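Local coordinates for protein Zn-dependent hydrolase of metallo-beta-lactamase superfamily TM0207 (Thermotoga maritima, PDB 1VJN) that is probably a zinc-dependent hydrolase of the metallo-beta-lactamase superfamily, though its substrate is not established, at residues A21-D35 with V110-G122. Numbering follows the deposited sequence.
Sequences ACFALEMEGKTIVTD and VFEGEGIKVCHLG
Hairpin 22-34 and the turn end of the hairpin of strands 105-113 and 116-120 pack face to face where the two inner sheets of the alpha-beta/beta-alpha sandwich of the metallo-hydrolase/oxidoreductase fold meet. At one end His-120, reaching across with CG anti to the backbone N (chi1 -173°), gives NE2-H to Ala-21 O at 2.8 Å; that oxygen lies 12° out of the imidazole plane, and the N-H points at its lone pair, in the carbonyl plane. Thr-34 OG1 donates to the same oxygen at 2.9 Å, so this buried carbonyl is gripped twice. His-120 ND1 accepts from Gly-122 N, so imidazole suits the site as both donor and acceptor. Apolar side chains fill the middle: the Phe-111 ring meets Leu-25 CD1 at CD2 (3.6 Å) and Ile-32 CG2 at CE1 (3.6 Å). Selenomethionine Met-27, long and flexible, bends at chi3 to put CE 4.0 Å from Val-118 CG2; its SE lies over Gly-113 CA (3.9 Å), where lack of a side chain lets selenium come close. At the turns, Glu-28 N donates to Glu-114 OE2 at 3.0 Å from above the carboxylate plane. Strands 13-19 and 52-54 flank the first hairpin; strand 141-145 adjoins 116-120.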
ATOM      1  N   ALA A  21      -3.827   3.869   6.038  1.00 18.23           N
ATOM      2  CA  ALA A  21      -2.972   2.993   5.179  1.00 21.10           C
ATOM      3  C   ALA A  21      -3.466   1.528   5.268  1.00 18.14           C
ATOM      4  O   ALA A  21      -2.735   0.605   4.928  1.00 18.61           O
ATOM      5  CB  ALA A  21      -1.527   3.072   5.638  1.00 22.51           C
ATOM      6  N   CYS A  22      -4.699   1.367   5.747  1.00 17.17           N
ATOM      7  CA  CYS A  22      -5.351   0.059   5.966  1.00 17.62           C
ATOM      8  C   CYS A  22      -6.184  -0.452   4.795  1.00 18.63           C
ATOM      9  O   CYS A  22      -7.242   0.075   4.465  1.00 20.22           O
ATOM     10  CB  CYS A  22      -6.232   0.104   7.195  1.00 19.71           C
ATOM     11  SG  CYS A  22      -6.945  -1.524   7.545  1.00 22.05           S
ATOM     12  N   PHE A  23      -5.658  -1.485   4.164  1.00 19.83           N
ATOM     13  CA  PHE A  23      -6.262  -2.190   3.063  1.00 19.85           C
ATOM     14  C   PHE A  23      -6.387  -3.677   3.359  1.00 19.94           C
ATOM     15  O   PHE A  23      -5.510  -4.261   4.013  1.00 20.73           O
ATOM     16  CB  PHE A  23      -5.340  -2.085   1.849  1.00 21.32           C
ATOM     17  CG  PHE A  23      -5.120  -0.686   1.358  1.00 21.72           C
ATOM     18  CD1 PHE A  23      -4.177   0.136   1.964  1.00 18.10           C
ATOM     19  CD2 PHE A  23      -5.808  -0.217   0.266  1.00 21.04           C
ATOM     20  CE1 PHE A  23      -3.967   1.430   1.518  1.00 21.83           C
ATOM     21  CE2 PHE A  23      -5.589   1.075  -0.195  1.00 20.35           C
ATOM     22  CZ  PHE A  23      -4.669   1.895   0.432  1.00 28.14           C
ATOM     23  N   ALA A  24      -7.462  -4.283   2.887  1.00 18.14           N
ATOM     24  CA  ALA A  24      -7.546  -5.750   2.813  1.00 18.21           C
ATOM     25  C   ALA A  24      -7.280  -6.117   1.373  1.00 20.28           C
ATOM     26  O   ALA A  24      -7.939  -5.588   0.447  1.00 20.79           O
ATOM     27  CB  ALA A  24      -8.906  -6.306   3.288  1.00 19.19           C
ATOM     28  N   LEU A  25      -6.275  -6.976   1.191  1.00 19.17           N
ATOM     29  CA  LEU A  25      -5.951  -7.614  -0.099  1.00 21.08           C
ATOM     30  C   LEU A  25      -6.382  -9.059  -0.092  1.00 19.35           C
ATOM     31  O   LEU A  25      -5.964  -9.838   0.765  1.00 20.33           O
ATOM     32  CB  LEU A  25      -4.434  -7.576  -0.365  1.00 18.76           C
ATOM     33  CG  LEU A  25      -3.735  -6.265  -0.107  1.00 29.83           C
ATOM     34  CD1 LEU A  25      -2.221  -6.448  -0.257  1.00 35.80           C
ATOM     35  CD2 LEU A  25      -4.259  -5.218  -1.051  1.00 37.31           C
ATOM     36  N   GLU A  26      -7.202  -9.436  -1.051  1.00 23.51           N
ATOM     37  CA  GLU A  26      -7.578 -10.821  -1.227  1.00 26.10           C
ATOM     38  C   GLU A  26      -6.966 -11.424  -2.493  1.00 30.64           C
ATOM     39  O   GLU A  26      -7.151 -10.920  -3.602  1.00 26.83           O
ATOM     40  CB  GLU A  26      -9.075 -10.951  -1.265  1.00 27.01           C
ATOM     41  CG  GLU A  26      -9.728 -10.467   0.006  1.00 27.54           C
ATOM     42  CD  GLU A  26     -11.231 -10.314  -0.124  1.00 47.49           C
ATOM     43  OE1 GLU A  26     -11.907 -11.263  -0.598  1.00 57.92           O
ATOM     44  OE2 GLU A  26     -11.739  -9.243   0.265  1.00 55.12           O
HETATM   45  N   MSE A  27      -6.225 -12.502  -2.296  1.00 34.28           N
HETATM   46  CA  MSE A  27      -5.537 -13.214  -3.354  1.00 44.28           C
HETATM   47  C   MSE A  27      -5.264 -14.641  -2.861  1.00 39.04           C
HETATM   48  O   MSE A  27      -4.813 -14.829  -1.735  1.00 35.09           O
HETATM   49  CB  MSE A  27      -4.219 -12.506  -3.723  1.00 43.62           C
HETATM   50  CG  MSE A  27      -3.333 -12.091  -2.526  1.00 54.03           C
HETATM   51 SE   MSE A  27      -1.532 -11.252  -3.000  1.00 72.29          SE
HETATM   52  CE  MSE A  27      -1.901 -10.508  -4.883  1.00 66.09           C
ATOM     53  N   GLU A  28      -5.566 -15.631  -3.701  1.00 39.54           N
ATOM     54  CA  GLU A  28      -5.291 -17.048  -3.409  1.00 38.60           C
ATOM     55  C   GLU A  28      -6.207 -17.628  -2.329  1.00 36.50           C
ATOM     56  O   GLU A  28      -5.784 -18.521  -1.608  1.00 37.78           O
ATOM     57  CB  GLU A  28      -3.833 -17.251  -2.954  1.00 40.37           C
ATOM     58  CG  GLU A  28      -2.771 -16.509  -3.759  1.00 44.07           C
ATOM     59  CD  GLU A  28      -2.466 -17.178  -5.082  1.00 55.42           C
ATOM     60  OE1 GLU A  28      -2.898 -18.339  -5.300  1.00 53.52           O
ATOM     61  OE2 GLU A  28      -1.791 -16.527  -5.908  1.00 61.42           O
ATOM     62  N   GLY A  29      -7.444 -17.140  -2.210  1.00 34.64           N
ATOM     63  CA  GLY A  29      -8.323 -17.514  -1.090  1.00 31.92           C
ATOM     64  C   GLY A  29      -7.751 -17.099   0.273  1.00 30.58           C
ATOM     65  O   GLY A  29      -8.053 -17.719   1.283  1.00 31.63           O
ATOM     66  N   LYS A  30      -6.882 -16.080   0.303  1.00 27.07           N
ATOM     67  CA  LYS A  30      -6.321 -15.581   1.547  1.00 27.10           C
ATOM     68  C   LYS A  30      -6.551 -14.087   1.619  1.00 25.59           C
ATOM     69  O   LYS A  30      -6.796 -13.465   0.614  1.00 24.48           O
ATOM     70  CB  LYS A  30      -4.821 -15.862   1.641  1.00 30.75           C
ATOM     71  CG  LYS A  30      -4.455 -17.356   1.618  1.00 33.95           C
ATOM     72  CD  LYS A  30      -5.181 -18.161   2.732  1.00 39.49           C
ATOM     73  CE  LYS A  30      -4.938 -19.688   2.629  1.00 38.24           C
ATOM     74  NZ  LYS A  30      -6.210 -20.472   2.769  1.00 35.27           N
ATOM     75  N   THR A  31      -6.427 -13.539   2.816  1.00 24.30           N
ATOM     76  CA  THR A  31      -6.635 -12.143   3.080  1.00 22.27           C
ATOM     77  C   THR A  31      -5.491 -11.579   3.844  1.00 18.78           C
ATOM     78  O   THR A  31      -5.083 -12.101   4.871  1.00 16.87           O
ATOM     79  CB  THR A  31      -7.953 -11.972   3.902  1.00 25.41           C
ATOM     80  OG1 THR A  31      -9.062 -12.316   3.083  1.00 21.86           O
ATOM     81  CG2 THR A  31      -8.205 -10.524   4.268  1.00 25.93           C
ATOM     82  N   ILE A  32      -4.956 -10.483   3.330  1.00 19.58           N
ATOM     83  CA  ILE A  32      -3.895  -9.735   4.006  1.00 18.94           C
ATOM     84  C   ILE A  32      -4.462  -8.380   4.413  1.00 19.14           C
ATOM     85  O   ILE A  32      -5.143  -7.735   3.611  1.00 18.92           O
ATOM     86  CB  ILE A  32      -2.738  -9.524   3.046  1.00 17.57           C
ATOM     87  CG1 ILE A  32      -2.143 -10.877   2.632  1.00 24.56           C
ATOM     88  CG2 ILE A  32      -1.697  -8.688   3.673  1.00 20.14           C
ATOM     89  CD1 ILE A  32      -1.531 -10.884   1.276  1.00 33.94           C
ATOM     90  N   VAL A  33      -4.232  -7.973   5.651  1.00 16.52           N
ATOM     91  CA  VAL A  33      -4.590  -6.636   6.108  1.00 18.84           C
ATOM     92  C   VAL A  33      -3.315  -5.843   6.449  1.00 18.08           C
ATOM     93  O   VAL A  33      -2.449  -6.298   7.213  1.00 17.22           O
ATOM     94  CB  VAL A  33      -5.588  -6.661   7.283  1.00 17.26           C
ATOM     95  CG1 VAL A  33      -5.969  -5.190   7.715  1.00 24.00           C
ATOM     96  CG2 VAL A  33      -6.842  -7.425   6.907  1.00 23.47           C
ATOM     97  N   THR A  34      -3.153  -4.692   5.817  1.00 18.91           N
ATOM     98  CA  THR A  34      -2.036  -3.807   6.116  1.00 18.13           C
ATOM     99  C   THR A  34      -2.435  -2.771   7.122  1.00 20.14           C
ATOM    100  O   THR A  34      -3.534  -2.284   7.064  1.00 19.73           O
ATOM    101  CB  THR A  34      -1.579  -3.055   4.899  1.00 19.63           C
ATOM    102  OG1 THR A  34      -2.644  -2.217   4.426  1.00 17.62           O
ATOM    103  CG2 THR A  34      -1.314  -4.048   3.777  1.00 19.06           C
ATOM    104  N   ASP A  35      -1.523  -2.440   8.030  1.00 20.82           N
ATOM    105  CA  ASP A  35      -1.622  -1.271   8.886  1.00 23.04           C
ATOM    106  C   ASP A  35      -3.030  -0.974   9.436  1.00 21.63           C
ATOM    107  O   ASP A  35      -3.585   0.106   9.155  1.00 24.28           O
ATOM    108  CB  ASP A  35      -1.142  -0.052   8.111  1.00 23.77           C
ATOM    109  CG  ASP A  35       0.373  -0.038   7.854  1.00 31.05           C
ATOM    110  OD1 ASP A  35       1.080  -1.017   8.135  1.00 29.16           O
ATOM    111  OD2 ASP A  35       0.954   0.955   7.370  1.00 32.68           O
ATOM    112  N   VAL A 110       5.937  -6.295   0.106  1.00 18.56           N
ATOM    113  CA  VAL A 110       5.599  -6.689  -1.223  1.00 18.11           C
ATOM    114  C   VAL A 110       4.852  -8.036  -1.150  1.00 19.14           C
ATOM    115  O   VAL A 110       5.313  -8.978  -0.534  1.00 19.65           O
ATOM    116  CB  VAL A 110       6.851  -6.802  -2.075  1.00 22.71           C
ATOM    117  CG1 VAL A 110       6.502  -7.167  -3.492  1.00 15.70           C
ATOM    118  CG2 VAL A 110       7.611  -5.482  -2.078  1.00 20.81           C
ATOM    119  N   PHE A 111       3.707  -8.104  -1.786  1.00 17.78           N
ATOM    120  CA  PHE A 111       2.888  -9.320  -1.817  1.00 21.94           C
ATOM    121  C   PHE A 111       2.866  -9.860  -3.248  1.00 26.32           C
ATOM    122  O   PHE A 111       2.559  -9.137  -4.210  1.00 23.92           O
ATOM    123  CB  PHE A 111       1.481  -9.021  -1.324  1.00 20.36           C
ATOM    124  CG  PHE A 111       1.468  -8.230  -0.063  1.00 23.95           C
ATOM    125  CD1 PHE A 111       1.596  -8.863   1.163  1.00 28.27           C
ATOM    126  CD2 PHE A 111       1.355  -6.860  -0.093  1.00 22.45           C
ATOM    127  CE1 PHE A 111       1.597  -8.152   2.318  1.00 28.13           C
ATOM    128  CE2 PHE A 111       1.368  -6.139   1.070  1.00 24.80           C
ATOM    129  CZ  PHE A 111       1.502  -6.772   2.272  1.00 21.17           C
ATOM    130  N   GLU A 112       3.211 -11.129  -3.383  1.00 28.29           N
ATOM    131  CA  GLU A 112       3.311 -11.762  -4.689  1.00 35.68           C
ATOM    132  C   GLU A 112       2.290 -12.872  -4.709  1.00 36.56           C
ATOM    133  O   GLU A 112       2.382 -13.807  -3.921  1.00 34.12           O
ATOM    134  CB  GLU A 112       4.731 -12.285  -4.921  1.00 35.41           C
ATOM    135  CG  GLU A 112       4.978 -12.879  -6.304  1.00 44.78           C
ATOM    136  CD  GLU A 112       6.458 -12.886  -6.723  1.00 43.85           C
ATOM    137  OE1 GLU A 112       7.341 -12.435  -5.952  1.00 62.30           O
ATOM    138  OE2 GLU A 112       6.749 -13.337  -7.857  1.00 64.01           O
ATOM    139  N   GLY A 113       1.289 -12.735  -5.574  1.00 40.13           N
ATOM    140  CA  GLY A 113       0.180 -13.680  -5.603  1.00 42.93           C
ATOM    141  C   GLY A 113      -0.688 -13.558  -6.828  1.00 44.31           C
ATOM    142  O   GLY A 113      -1.042 -12.454  -7.240  1.00 44.77           O
ATOM    143  N   GLU A 114      -1.048 -14.707  -7.392  1.00 46.14           N
ATOM    144  CA  GLU A 114      -1.806 -14.775  -8.638  1.00 47.54           C
ATOM    145  C   GLU A 114      -1.074 -14.100  -9.791  1.00 45.88           C
ATOM    146  O   GLU A 114      -1.710 -13.421 -10.596  1.00 45.51           O
ATOM    147  CB  GLU A 114      -3.201 -14.147  -8.465  1.00 48.72           C
ATOM    148  CG  GLU A 114      -4.281 -15.173  -8.128  1.00 54.67           C
ATOM    149  CD  GLU A 114      -5.136 -14.725  -6.968  1.00 58.07           C
ATOM    150  OE1 GLU A 114      -4.836 -13.631  -6.421  1.00 62.10           O
ATOM    151  OE2 GLU A 114      -6.085 -15.463  -6.603  1.00 36.91           O
ATOM    152  N   GLY A 115       0.243 -14.296  -9.871  1.00 44.06           N
ATOM    153  CA  GLY A 115       1.078 -13.532 -10.808  1.00 44.35           C
ATOM    154  C   GLY A 115       0.849 -12.009 -10.806  1.00 42.30           C
ATOM    155  O   GLY A 115       0.871 -11.371 -11.853  1.00 43.43           O
ATOM    156  N   ILE A 116       0.591 -11.437  -9.637  1.00 38.63           N
ATOM    157  CA  ILE A 116       0.462  -9.990  -9.473  1.00 36.27           C
ATOM    158  C   ILE A 116       1.319  -9.652  -8.264  1.00 32.22           C
ATOM    159  O   ILE A 116       1.293 -10.401  -7.268  1.00 31.29           O
ATOM    160  CB  ILE A 116      -1.024  -9.562  -9.269  1.00 36.27           C
ATOM    161  CG1 ILE A 116      -1.868  -9.923 -10.510  1.00 40.13           C
ATOM    162  CG2 ILE A 116      -1.124  -8.045  -9.005  1.00 38.72           C
ATOM    163  CD1 ILE A 116      -3.341  -9.447 -10.475  1.00 38.39           C
ATOM    164  N   LYS A 117       2.110  -8.582  -8.372  1.00 25.23           N
ATOM    165  CA  LYS A 117       2.914  -8.083  -7.271  1.00 22.61           C
ATOM    166  C   LYS A 117       2.330  -6.767  -6.787  1.00 20.91           C
ATOM    167  O   LYS A 117       2.178  -5.794  -7.542  1.00 22.29           O
ATOM    168  CB  LYS A 117       4.391  -7.871  -7.667  1.00 23.99           C
ATOM    169  CG  LYS A 117       5.225  -9.137  -7.728  1.00 27.47           C
ATOM    170  CD  LYS A 117       6.392  -8.934  -8.662  1.00 38.56           C
ATOM    171  CE  LYS A 117       7.391 -10.068  -8.592  1.00 44.12           C
ATOM    172  NZ  LYS A 117       6.969 -11.214  -9.465  1.00 51.58           N
ATOM    173  N   VAL A 118       1.990  -6.751  -5.510  1.00 17.43           N
ATOM    174  CA  VAL A 118       1.386  -5.601  -4.880  1.00 17.63           C
ATOM    175  C   VAL A 118       2.377  -5.078  -3.880  1.00 17.38           C
ATOM    176  O   VAL A 118       3.000  -5.877  -3.157  1.00 18.05           O
ATOM    177  CB  VAL A 118       0.070  -5.984  -4.169  1.00 20.17           C
ATOM    178  CG1 VAL A 118      -0.581  -4.743  -3.534  1.00 20.42           C
ATOM    179  CG2 VAL A 118      -0.890  -6.662  -5.149  1.00 24.63           C
ATOM    180  N   CYS A 119       2.530  -3.754  -3.842  1.00 19.28           N
ATOM    181  CA  CYS A 119       3.452  -3.067  -2.919  1.00 20.28           C
ATOM    182  C   CYS A 119       2.785  -1.985  -2.082  1.00 18.16           C
ATOM    183  O   CYS A 119       2.262  -1.012  -2.592  1.00 18.55           O
ATOM    184  CB  CYS A 119       4.632  -2.423  -3.685  1.00 23.95           C
ATOM    185  SG  CYS A 119       5.929  -1.717  -2.639  1.00 22.60           S
ATOM    186  N   HIS A 120       2.920  -2.113  -0.771  1.00 16.95           N
ATOM    187  CA  HIS A 120       2.464  -1.093   0.146  1.00 16.79           C
ATOM    188  C   HIS A 120       3.690  -0.376   0.659  1.00 17.73           C
ATOM    189  O   HIS A 120       4.517  -0.938   1.391  1.00 15.52           O
ATOM    190  CB  HIS A 120       1.745  -1.758   1.304  1.00 17.93           C
ATOM    191  CG  HIS A 120       1.077  -0.819   2.252  1.00 22.59           C
ATOM    192  ND1 HIS A 120       1.776  -0.013   3.127  1.00 18.48           N
ATOM    193  CD2 HIS A 120      -0.234  -0.644   2.537  1.00 17.41           C
ATOM    194  CE1 HIS A 120       0.912   0.663   3.864  1.00 30.43           C
ATOM    195  NE2 HIS A 120      -0.314   0.269   3.554  1.00 22.65           N
ATOM    196  N   LEU A 121       3.785   0.901   0.356  1.00 16.59           N
ATOM    197  CA  LEU A 121       4.997   1.621   0.695  1.00 17.14           C
ATOM    198  C   LEU A 121       5.091   2.188   2.121  1.00 20.42           C
ATOM    199  O   LEU A 121       6.127   2.740   2.486  1.00 22.38           O
ATOM    200  CB  LEU A 121       5.235   2.695  -0.340  1.00 17.23           C
ATOM    201  CG  LEU A 121       5.772   2.225  -1.724  1.00 14.37           C
ATOM    202  CD1 LEU A 121       5.760   3.411  -2.678  1.00 17.46           C
ATOM    203  CD2 LEU A 121       7.177   1.581  -1.677  1.00 20.35           C
ATOM    204  N   GLY A 122       4.043   2.055   2.919  1.00 19.66           N
ATOM    205  CA  GLY A 122       4.045   2.525   4.293  1.00 22.08           C
ATOM    206  C   GLY A 122       4.024   4.061   4.281  1.00 21.13           C
ATOM    207  O   GLY A 122       3.318   4.666   3.506  1.00 23.58           O
TER